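Local atomic coordinates of selenium-binding protein (Sulfolobus tokodaii, PDB entry 2ECE), a protein that is of unknown function but belongs to the selenium-binding protein family, a group of beta-propeller proteins, and may accordingly bind selenium. Residues 189-194 with 203-208; 226-231 with 249-254; 139-144 with 151-156. All blocks are in the same frame, centred on the assembly; numbering follows the deposited sequence.

Contact 1. Residues 189-194 with 203-208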
loop_
_atom_site.group_PDB
_atom_site.type_symbol
_atom_site.label_atom_id
_atom_site.label_comp_id
_atom_site.label_asym_id
_atom_site.label_seq_id
_atom_site.Cartn_x
_atom_site.Cartn_y
_atom_site.Cartn_z
ATOM N N LEU A 189 -1.460 3.950 17.930
ATOM C CA LEU A 189 -1.126 4.344 16.565
ATOM C C LEU A 189 -1.625 3.293 15.569
ATOM O O LEU A 189 -1.937 2.163 15.946
ATOM C CB LEU A 189 0.390 4.495 16.430
ATOM C CG LEU A 189 1.043 5.885 16.447
ATOM C CD1 LEU A 189 0.204 6.905 17.197
ATOM C CD2 LEU A 189 2.433 5.746 17.053
ATOM N N ALA A 190 -1.694 3.668 14.295
ATOM C CA ALA A 190 -2.153 2.753 13.254
ATOM C C ALA A 190 -1.575 3.178 11.911
ATOM O O ALA A 190 -0.896 4.205 11.816
ATOM C CB ALA A 190 -3.694 2.772 13.173
ATOM N N TYR A 191 -1.813 2.353 10.892
ATOM C CA TYR A 191 -1.394 2.675 9.522
ATOM C C TYR A 191 -1.939 1.633 8.545
ATOM O O TYR A 191 -2.938 1.866 7.864
ATOM C CB TYR A 191 0.122 2.680 9.403
ATOM C CG TYR A 191 0.610 3.041 8.014
ATOM C CD1 TYR A 191 1.074 2.073 7.114
ATOM C CD2 TYR A 191 0.536 4.361 7.576
ATOM C CE1 TYR A 191 1.444 2.429 5.800
ATOM C CE2 TYR A 191 0.897 4.723 6.285
ATOM C CZ TYR A 191 1.348 3.759 5.403
ATOM O OH TYR A 191 1.702 4.138 4.133
ATOM N N ASP A 192 -1.406 0.423 8.642
ATOM C CA ASP A 192 -1.815 -0.644 7.728
ATOM C C ASP A 192 -2.263 -1.843 8.546
ATOM O O ASP A 192 -2.140 -1.853 9.769
ATOM C CB ASP A 192 -0.656 -1.039 6.784
ATOM C CG ASP A 192 -1.090 -2.027 5.707
ATOM O OD1 ASP A 192 -2.199 -1.855 5.150
ATOM O OD2 ASP A 192 -0.319 -2.965 5.406
ATOM N N PHE A 193 -2.803 -2.845 7.871
ATOM C CA PHE A 193 -3.252 -4.054 8.540
ATOM C C PHE A 193 -3.540 -5.109 7.498
ATOM O O PHE A 193 -3.746 -4.799 6.331
ATOM C CB PHE A 193 -4.551 -3.811 9.327
ATOM C CG PHE A 193 -5.798 -3.747 8.457
ATOM C CD1 PHE A 193 -6.137 -2.578 7.773
ATOM C CD2 PHE A 193 -6.618 -4.866 8.307
ATOM C CE1 PHE A 193 -7.276 -2.525 6.953
ATOM C CE2 PHE A 193 -7.760 -4.823 7.489
ATOM C CZ PHE A 193 -8.088 -3.650 6.811
ATOM N N TRP A 194 -3.521 -6.359 7.928
ATOM C CA TRP A 194 -3.894 -7.464 7.069
ATOM C C TRP A 194 -4.156 -8.669 7.955
ATOM O O TRP A 194 -4.282 -8.524 9.172
ATOM C CB TRP A 194 -2.862 -7.779 5.973
ATOM C CG TRP A 194 -3.596 -8.275 4.742
ATOM C CD1 TRP A 194 -4.890 -8.721 4.706
ATOM C CD2 TRP A 194 -3.108 -8.362 3.390
ATOM N NE1 TRP A 194 -5.239 -9.074 3.425
ATOM C CE2 TRP A 194 -4.171 -8.865 2.597
ATOM C CE3 TRP A 194 -1.886 -8.062 2.770
ATOM C CZ2 TRP A 194 -4.048 -9.080 1.218
ATOM C CZ3 TRP A 194 -1.763 -8.279 1.388
ATOM C CH2 TRP A 194 -2.841 -8.782 0.633
ATOM N N VAL A 203 -3.060 -8.447 11.894
ATOM C CA VAL A 203 -1.865 -7.720 12.295
ATOM C C VAL A 203 -2.075 -6.278 11.868
ATOM O O VAL A 203 -2.666 -6.025 10.816
ATOM C CB VAL A 203 -0.604 -8.300 11.598
ATOM C CG1 VAL A 203 -0.322 -9.695 12.124
ATOM C CG2 VAL A 203 -0.824 -8.358 10.089
ATOM N N SER A 204 -1.614 -5.337 12.686
ATOM C CA SER A 204 -1.751 -3.918 12.383
ATOM C C SER A 204 -0.426 -3.225 12.690
ATOM O O SER A 204 0.333 -3.682 13.556
ATOM C CB SER A 204 -2.882 -3.300 13.220
ATOM O OG SER A 204 -2.610 -3.383 14.615
ATOM N N SER A 205 -0.156 -2.123 11.991
ATOM C CA SER A 205 1.103 -1.391 12.166
ATOM C C SER A 205 0.964 0.012 12.765
ATOM O O SER A 205 -0.077 0.355 13.325
ATOM C CB SER A 205 1.839 -1.318 10.822
ATOM O OG SER A 205 1.028 -0.717 9.830
ATOM N N GLU A 206 2.014 0.823 12.647
ATOM C CA GLU A 206 1.987 2.167 13.230
ATOM C C GLU A 206 2.808 3.216 12.479
ATOM O O GLU A 206 3.998 3.024 12.217
ATOM C CB GLU A 206 2.517 2.147 14.670
ATOM C CG GLU A 206 1.942 1.106 15.627
ATOM C CD GLU A 206 2.597 1.201 17.007
ATOM O OE1 GLU A 206 3.767 1.630 17.066
ATOM O OE2 GLU A 206 1.962 0.842 18.023
ATOM N N TRP A 207 2.167 4.334 12.154
ATOM C CA TRP A 207 2.855 5.435 11.497
ATOM C C TRP A 207 2.844 6.562 12.529
ATOM O O TRP A 207 3.742 6.639 13.362
ATOM C CB TRP A 207 2.129 5.850 10.217
ATOM C CG TRP A 207 2.891 6.838 9.368
ATOM C CD1 TRP A 207 4.249 7.015 9.328
ATOM C CD2 TRP A 207 2.345 7.709 8.368
ATOM N NE1 TRP A 207 4.580 7.935 8.358
ATOM C CE2 TRP A 207 3.432 8.377 7.753
ATOM C CE3 TRP A 207 1.045 7.985 7.925
ATOM C CZ2 TRP A 207 3.256 9.304 6.722
ATOM C CZ3 TRP A 207 0.870 8.910 6.896
ATOM C CH2 TRP A 207 1.971 9.557 6.307
ATOM N N ALA A 208 1.813 7.403 12.492
ATOM C CA ALA A 208 1.660 8.512 13.434
ATOM C C ALA A 208 0.240 9.031 13.251
ATOM O O ALA A 208 -0.402 8.688 12.264
ATOM C CB ALA A 208 2.672 9.614 13.129
HETATM O O HOH W 1 -2.111 -0.520 14.836
HETATM O O HOH W 2 0.410 2.465 19.458
#

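Contact 2. Residues 226-231 with 249-254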
loop_
_atom_site.group_PDB
_atom_site.type_symbol
_atom_site.label_atom_id
_atom_site.label_comp_id
_atom_site.label_asym_id
_atom_site.label_seq_id
_atom_site.Cartn_x
_atom_site.Cartn_y
_atom_site.Cartn_z
ATOM N N TYR A 226 6.219 8.910 16.369
ATOM C CA TYR A 226 6.085 7.874 15.352
ATOM C C TYR A 226 6.230 6.501 16.002
ATOM O O TYR A 226 6.953 6.346 16.987
ATOM C CB TYR A 226 7.121 8.094 14.247
ATOM C CG TYR A 226 6.755 9.236 13.316
ATOM C CD1 TYR A 226 6.065 8.997 12.126
ATOM C CD2 TYR A 226 7.052 10.559 13.649
ATOM C CE1 TYR A 226 5.674 10.043 11.290
ATOM C CE2 TYR A 226 6.666 11.616 12.819
ATOM C CZ TYR A 226 5.976 11.348 11.641
ATOM O OH TYR A 226 5.580 12.382 10.824
ATOM N N GLY A 227 5.540 5.502 15.462
ATOM C CA GLY A 227 5.596 4.183 16.065
ATOM C C GLY A 227 6.570 3.190 15.465
ATOM O O GLY A 227 7.164 3.438 14.417
ATOM N N ASN A 228 6.730 2.058 16.143
ATOM C CA ASN A 228 7.623 1.010 15.674
ATOM C C ASN A 228 7.182 -0.369 16.143
ATOM O O ASN A 228 8.005 -1.275 16.282
ATOM C CB ASN A 228 9.062 1.284 16.137
ATOM C CG ASN A 228 9.201 1.324 17.647
ATOM O OD1 ASN A 228 10.314 1.430 18.168
ATOM N ND2 ASN A 228 8.079 1.244 18.357
ATOM N N ARG A 229 5.878 -0.534 16.366
ATOM C CA ARG A 229 5.335 -1.803 16.831
ATOM C C ARG A 229 4.375 -2.454 15.839
ATOM O O ARG A 229 3.722 -1.769 15.051
ATOM C CB ARG A 229 4.567 -1.598 18.140
ATOM C CG ARG A 229 5.272 -0.750 19.176
ATOM C CD ARG A 229 4.252 -0.146 20.141
ATOM N NE ARG A 229 3.709 -1.111 21.088
ATOM C CZ ARG A 229 2.611 -0.909 21.809
ATOM N NH1 ARG A 229 1.930 0.224 21.686
ATOM N NH2 ARG A 229 2.198 -1.834 22.663
ATOM N N ILE A 230 4.305 -3.782 15.891
ATOM C CA ILE A 230 3.369 -4.550 15.081
ATOM C C ILE A 230 2.458 -5.177 16.136
ATOM O O ILE A 230 2.929 -5.673 17.166
ATOM C CB ILE A 230 4.052 -5.663 14.239
ATOM C CG1 ILE A 230 2.982 -6.592 13.648
ATOM C CG2 ILE A 230 5.024 -6.456 15.087
ATOM C CD1 ILE A 230 3.517 -7.583 12.606
ATOM N N HIS A 231 1.155 -5.127 15.899
ATOM C CA HIS A 231 0.193 -5.669 16.848
ATOM C C HIS A 231 -0.458 -6.926 16.295
ATOM O O HIS A 231 -0.851 -6.965 15.126
ATOM C CB HIS A 231 -0.886 -4.623 17.140
ATOM C CG HIS A 231 -0.350 -3.347 17.711
ATOM N ND1 HIS A 231 -0.226 -3.132 19.067
ATOM C CD2 HIS A 231 0.097 -2.218 17.108
ATOM C CE1 HIS A 231 0.270 -1.924 19.275
ATOM N NE2 HIS A 231 0.475 -1.349 18.104
ATOM N N GLU A 249 15.265 1.697 18.015
ATOM C CA GLU A 249 15.656 2.896 17.282
ATOM C C GLU A 249 14.964 3.138 15.942
ATOM O O GLU A 249 15.205 4.162 15.303
ATOM C CB GLU A 249 17.173 2.900 17.058
ATOM C CG GLU A 249 17.625 2.098 15.842
ATOM C CD GLU A 249 17.639 0.595 16.071
ATOM O OE1 GLU A 249 16.993 0.112 17.024
ATOM O OE2 GLU A 249 18.298 -0.111 15.280
ATOM N N ASN A 250 14.115 2.215 15.504
ATOM C CA ASN A 250 13.439 2.395 14.217
ATOM C C ASN A 250 12.101 3.112 14.341
ATOM O O ASN A 250 11.449 3.055 15.383
ATOM C CB ASN A 250 13.225 1.043 13.526
ATOM C CG ASN A 250 14.528 0.313 13.258
ATOM O OD1 ASN A 250 15.468 0.883 12.705
ATOM N ND2 ASN A 250 14.585 -0.961 13.641
ATOM N N ARG A 251 11.697 3.786 13.270
ATOM C CA ARG A 251 10.430 4.505 13.251
ATOM C C ARG A 251 9.669 4.307 11.935
ATOM O O ARG A 251 10.256 4.178 10.862
ATOM C CB ARG A 251 10.666 5.999 13.497
ATOM C CG ARG A 251 11.166 6.328 14.901
ATOM C CD ARG A 251 10.130 5.969 15.957
ATOM N NE ARG A 251 10.532 6.383 17.300
ATOM C CZ ARG A 251 11.409 5.733 18.063
ATOM N NH1 ARG A 251 11.984 4.622 17.620
ATOM N NH2 ARG A 251 11.712 6.199 19.273
ATOM N N MET A 252 8.347 4.307 12.054
ATOM C CA MET A 252 7.432 4.124 10.947
ATOM C C MET A 252 7.361 2.645 10.543
ATOM O O MET A 252 8.039 2.203 9.610
ATOM C CB MET A 252 7.870 4.977 9.754
ATOM C CG MET A 252 7.894 6.484 10.035
ATOM S SD MET A 252 8.161 7.502 8.570
ATOM C CE MET A 252 8.989 8.962 9.277
ATOM N N ALA A 253 6.425 1.930 11.165
ATOM C CA ALA A 253 6.192 0.521 10.880
ATOM C C ALA A 253 5.024 0.608 9.889
ATOM O O ALA A 253 3.870 0.714 10.328
ATOM C CB ALA A 253 5.778 -0.212 12.165
ATOM N N LEU A 254 5.292 0.533 8.585
ATOM C CA LEU A 254 4.261 0.693 7.597
ATOM C C LEU A 254 3.563 -0.622 7.137
ATOM O O LEU A 254 2.600 -1.078 7.770
ATOM C CB LEU A 254 4.872 1.524 6.369
ATOM C CG LEU A 254 5.335 2.921 6.875
ATOM C CD1 LEU A 254 5.512 3.773 5.649
ATOM C CD2 LEU A 254 4.337 3.607 7.833
#

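Contact 3. Residues 139-144 with 151-156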
loop_
_atom_site.group_PDB
_atom_site.type_symbol
_atom_site.label_atom_id
_atom_site.label_comp_id
_atom_site.label_asym_id
_atom_site.label_seq_id
_atom_site.Cartn_x
_atom_site.Cartn_y
_atom_site.Cartn_z
ATOM N N ARG A 139 -9.229 10.098 8.594
ATOM C CA ARG A 139 -8.035 9.893 7.766
ATOM C C ARG A 139 -7.890 8.407 7.443
ATOM O O ARG A 139 -7.076 7.694 8.041
ATOM C CB ARG A 139 -6.780 10.417 8.474
ATOM C CG ARG A 139 -6.608 11.946 8.429
ATOM C CD ARG A 139 -7.528 12.683 9.409
ATOM N NE ARG A 139 -7.167 14.100 9.507
ATOM C CZ ARG A 139 -7.567 14.924 10.479
ATOM N NH1 ARG A 139 -8.352 14.493 11.459
ATOM N NH2 ARG A 139 -7.168 16.186 10.475
ATOM N N LEU A 140 -8.692 7.959 6.481
ATOM C CA LEU A 140 -8.745 6.559 6.069
ATOM C C LEU A 140 -7.625 6.153 5.127
ATOM O O LEU A 140 -7.345 6.828 4.128
ATOM C CB LEU A 140 -10.107 6.270 5.445
ATOM C CG LEU A 140 -11.231 5.970 6.445
ATOM C CD1 LEU A 140 -11.254 6.991 7.576
ATOM C CD2 LEU A 140 -12.554 5.945 5.693
ATOM N N HIS A 141 -6.998 5.024 5.451
ATOM C CA HIS A 141 -5.856 4.526 4.697
ATOM C C HIS A 141 -6.081 3.219 3.917
ATOM O O HIS A 141 -6.521 3.235 2.769
ATOM C CB HIS A 141 -4.679 4.362 5.671
ATOM C CG HIS A 141 -3.372 4.056 5.009
ATOM N ND1 HIS A 141 -2.546 5.035 4.495
ATOM C CD2 HIS A 141 -2.748 2.877 4.776
ATOM C CE1 HIS A 141 -1.469 4.472 3.975
ATOM N NE2 HIS A 141 -1.567 3.163 4.132
ATOM N N THR A 142 -5.793 2.094 4.559
ATOM C CA THR A 142 -5.905 0.780 3.922
ATOM C C THR A 142 -7.314 0.191 3.828
ATOM O O THR A 142 -8.096 0.283 4.772
ATOM C CB THR A 142 -5.019 -0.254 4.656
ATOM O OG1 THR A 142 -3.665 0.225 4.700
ATOM C CG2 THR A 142 -5.066 -1.631 3.934
ATOM N N VAL A 143 -7.620 -0.419 2.682
ATOM C CA VAL A 143 -8.904 -1.081 2.471
ATOM C C VAL A 143 -8.653 -2.547 2.136
ATOM O O VAL A 143 -7.854 -2.850 1.248
ATOM C CB VAL A 143 -9.690 -0.486 1.286
ATOM C CG1 VAL A 143 -11.000 -1.259 1.102
ATOM C CG2 VAL A 143 -9.965 0.980 1.525
ATOM N N HIS A 144 -9.324 -3.449 2.848
ATOM C CA HIS A 144 -9.196 -4.879 2.592
ATOM C C HIS A 144 -10.574 -5.531 2.538
ATOM O O HIS A 144 -11.445 -5.223 3.357
ATOM C CB HIS A 144 -8.353 -5.560 3.679
ATOM C CG HIS A 144 -6.878 -5.466 3.443
ATOM N ND1 HIS A 144 -6.292 -5.868 2.260
ATOM C CD2 HIS A 144 -5.868 -5.028 4.233
ATOM C CE1 HIS A 144 -4.986 -5.678 2.329
ATOM N NE2 HIS A 144 -4.701 -5.171 3.517
ATOM N N TYR A 151 -13.004 -3.904 5.489
ATOM C CA TYR A 151 -12.239 -3.291 6.568
ATOM C C TYR A 151 -11.376 -2.144 6.061
ATOM O O TYR A 151 -10.725 -2.262 5.024
ATOM C CB TYR A 151 -11.331 -4.336 7.233
ATOM C CG TYR A 151 -12.049 -5.472 7.928
ATOM C CD1 TYR A 151 -12.880 -6.347 7.221
ATOM C CD2 TYR A 151 -11.867 -5.694 9.294
ATOM C CE1 TYR A 151 -13.508 -7.417 7.864
ATOM C CE2 TYR A 151 -12.486 -6.754 9.945
ATOM C CZ TYR A 151 -13.304 -7.614 9.226
ATOM O OH TYR A 151 -13.910 -8.671 9.872
ATOM N N ILE A 152 -11.351 -1.046 6.815
ATOM C CA ILE A 152 -10.577 0.128 6.435
ATOM C C ILE A 152 -9.849 0.693 7.641
ATOM O O ILE A 152 -10.461 0.943 8.672
ATOM C CB ILE A 152 -11.491 1.240 5.861
ATOM C CG1 ILE A 152 -12.348 0.672 4.721
ATOM C CG2 ILE A 152 -10.643 2.404 5.367
ATOM C CD1 ILE A 152 -13.365 1.645 4.170
ATOM N N SER A 153 -8.543 0.901 7.517
ATOM C CA SER A 153 -7.782 1.452 8.628
ATOM C C SER A 153 -7.860 2.979 8.616
ATOM O O SER A 153 -8.120 3.591 7.578
ATOM C CB SER A 153 -6.323 1.000 8.551
ATOM O OG SER A 153 -5.688 1.528 7.402
ATOM N N ALA A 154 -7.645 3.587 9.779
ATOM C CA ALA A 154 -7.692 5.040 9.911
ATOM C C ALA A 154 -6.563 5.506 10.830
ATOM O O ALA A 154 -6.273 4.871 11.842
ATOM C CB ALA A 154 -9.058 5.476 10.465
ATOM N N LEU A 155 -5.929 6.618 10.470
ATOM C CA LEU A 155 -4.808 7.158 11.231
ATOM C C LEU A 155 -5.117 7.721 12.621
ATOM O O LEU A 155 -4.258 7.698 13.502
ATOM C CB LEU A 155 -4.103 8.235 10.405
ATOM C CG LEU A 155 -2.887 7.889 9.531
ATOM C CD1 LEU A 155 -2.951 6.467 9.018
ATOM C CD2 LEU A 155 -2.793 8.897 8.408
ATOM N N GLY A 156 -6.326 8.228 12.836
ATOM C CA GLY A 156 -6.628 8.773 14.150
ATOM C C GLY A 156 -8.102 8.881 14.488
ATOM O O GLY A 156 -8.945 8.349 13.767
#

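Contact 1. Residues 189-194 with 203-208
Backbone hydrogen bonds tie residues 189-194 to 203-208 at the start of one propeller blade, a beta hairpin of strands 193-196 and 201-204. Trp194 and Val203 form an antiparallel hydrogen-bonded pair, Trp194 N to Val203 O and Val203 N to Trp194 O both spanning 3.0 Å. Phe193 and Ser204 follow as a non-hydrogen-bonded pair, and Ser205 N then reaches Asp192 O at 3.0 Å. Beyond the regular strands Trp207 N still finds Ala190 O at 3.1 Å, approaching from above the carbonyl plane.

One bond uses a side chain. Serine suits this place because its short hydroxyl, held between backbone N and carbonyl carbon (chi1 57°), can reach back to the opposite main chain: Ser205 OG accepts Asp192 N at 2.9 Å and also bonds Leu254 O.

The aromatic contact is oblique. Tyr191 and Trp207 both carry CG anti to the backbone N, and the phenol crosses the indole with planes 75° apart; Tyr191 CD2 meets Trp207 CB at 3.4 Å. On the other side of the backbone, the aliphatic part of Glu206 lies along Leu189, CB to CB 3.6 Å.

Water completes the seam. One molecule links Leu189 O, Ser205 O and Ser204 OG, while a second joins Leu189 N to Glu206 OE2.

Donors from neighbouring strands satisfy both buried carboxylates: Asp192 OD1 bonds Thr142 OG1 and OD2 bonds Leu256 N, while Glu206 OE2 bonds His231 NE2 and OE1 bonds Arg229 N. This is consistent with both acids being ionised.

Contact 2. Residues 226-231 with 249-254
Met252 has a positive phi of 77°, rare for a residue with a side chain, just where its N-H makes a backbone hydrogen bond across the contact between residues 226-231 and 249-254. Met252 N donates to Gly227 O over 2.8 Å and sits almost on the carbonyl axis, with a C=O...N angle of 173°. The touching parts, 226-229 and 250-253, run 77° apart, so they meet near this point instead of pairing along their length.

The methionine turns its flexible chain to the ring of Tyr226. Met252 CG lies 3.7 Å from Tyr226 CD1, and the extended chain brings CE over one ring face, 4.0 Å from Tyr226 CE1. Met252 SD lies 5.1 Å from the centroid of the Tyr226 ring, obliquely placed, a Met-aromatic contact.

Arg251 bends at chi2 and lays its CD against the backbone of Tyr226, 3.4 Å from Tyr226 O. Its NH1 donates in the guanidinium plane to Asn250 O at 2.8 Å. Other bonds to Glu248 O and Lys223 O show why arginine fits: several donors serve main-chain oxygens, among them one of helix 222-225, whose end would probably favour a positive charge. Asn228 CB presses on Asn250 O at 3.1 Å, and the small side chain of Ala253 fits in with its CB 3.9 Å from Arg229 O, a buried oxygen without a hydrogen-bond partner.

The contact lies between two blades. Tyr226 follows helix 222-225 and leads into strand 229-234, flanked in its sheet by 201-204 and 239-245, whereas strand 250-258 opens the next sheet, beside strand 266-274.

Contact 3. Residues 139-144 with 151-156
A beta hairpin interrupted by a beta bulge joins residues 139-144 to 151-156 in the third sheet of this propeller. On one face the apolar side chains interlock. Leu140 crosses Ile152 obliquely, its CG 3.8 Å from Ile152 CG2, and sends CD1 to Ala154 CB, 3.9 Å away. Val143 instead lies alongside Ile152, pointing the same way, with Val143 CG2 4.0 Å from Ile152 CG1. The two branches of Ile152 thus face mainly different partners, CG2 toward Leu140 and CG1 toward Val143, and beta-branched residues suit the extended backbone. Ile99 and Pro101 of strand 97-101, in the preceding sheet, pack on this face.

On the other face His144 and Tyr151 form a hydrogen-bonded pair, but their rings diverge: the imidazole of His144 stacks on Trp194, whereas Tyr151 meets Trp195 edge-to-face and gives its hydroxyl to a bond with Asp148.

Between these pairs the bulge sets both His141 and Thr142 opposite Ser153. His141 N reaches Ser153 O at 2.8 Å in a nearly straight bond (173°), and Ser153 N returns to Thr142 O. With CG anti to the backbone N, the His141 ring swings out to meet the rings of His74, His75 and Tyr191. At the far end Arg139, which bonds Glu214, turns the corner with its O taking Leu155 N.

The extra residue leaves one amide without a carbonyl opposite, and serine supplies the acceptor: Ser153 OG, held between backbone N and carbonyl carbon (chi1 65°), accepts Thr142 N at 2.9 Å, touches Thr142 CB at 3.3 Å and hydrogen-bonds Tyr191 O.

How the contacts relate
Along the chain the order is contact 3, contact 1, contact 2, each closing before the next opens. Contacts 3 and 1 are the first hairpins of successive four-stranded sheets, and contact 2 joins strand 229-234 of the sheet of contact 1 to strand 250-258, the first of the following sheet. Contact 1 is the middle piece: its centre lies about 8 Å from that of contact 2 and about 9 Å from that of contact 3, touching both, whereas the centres of contacts 2 and 3 are about 17 Å apart, their nearest atoms about 7 Å. Tyr191 with Ser153 and Ser205 with Leu254 are among the polar links joining three consecutive propeller blades.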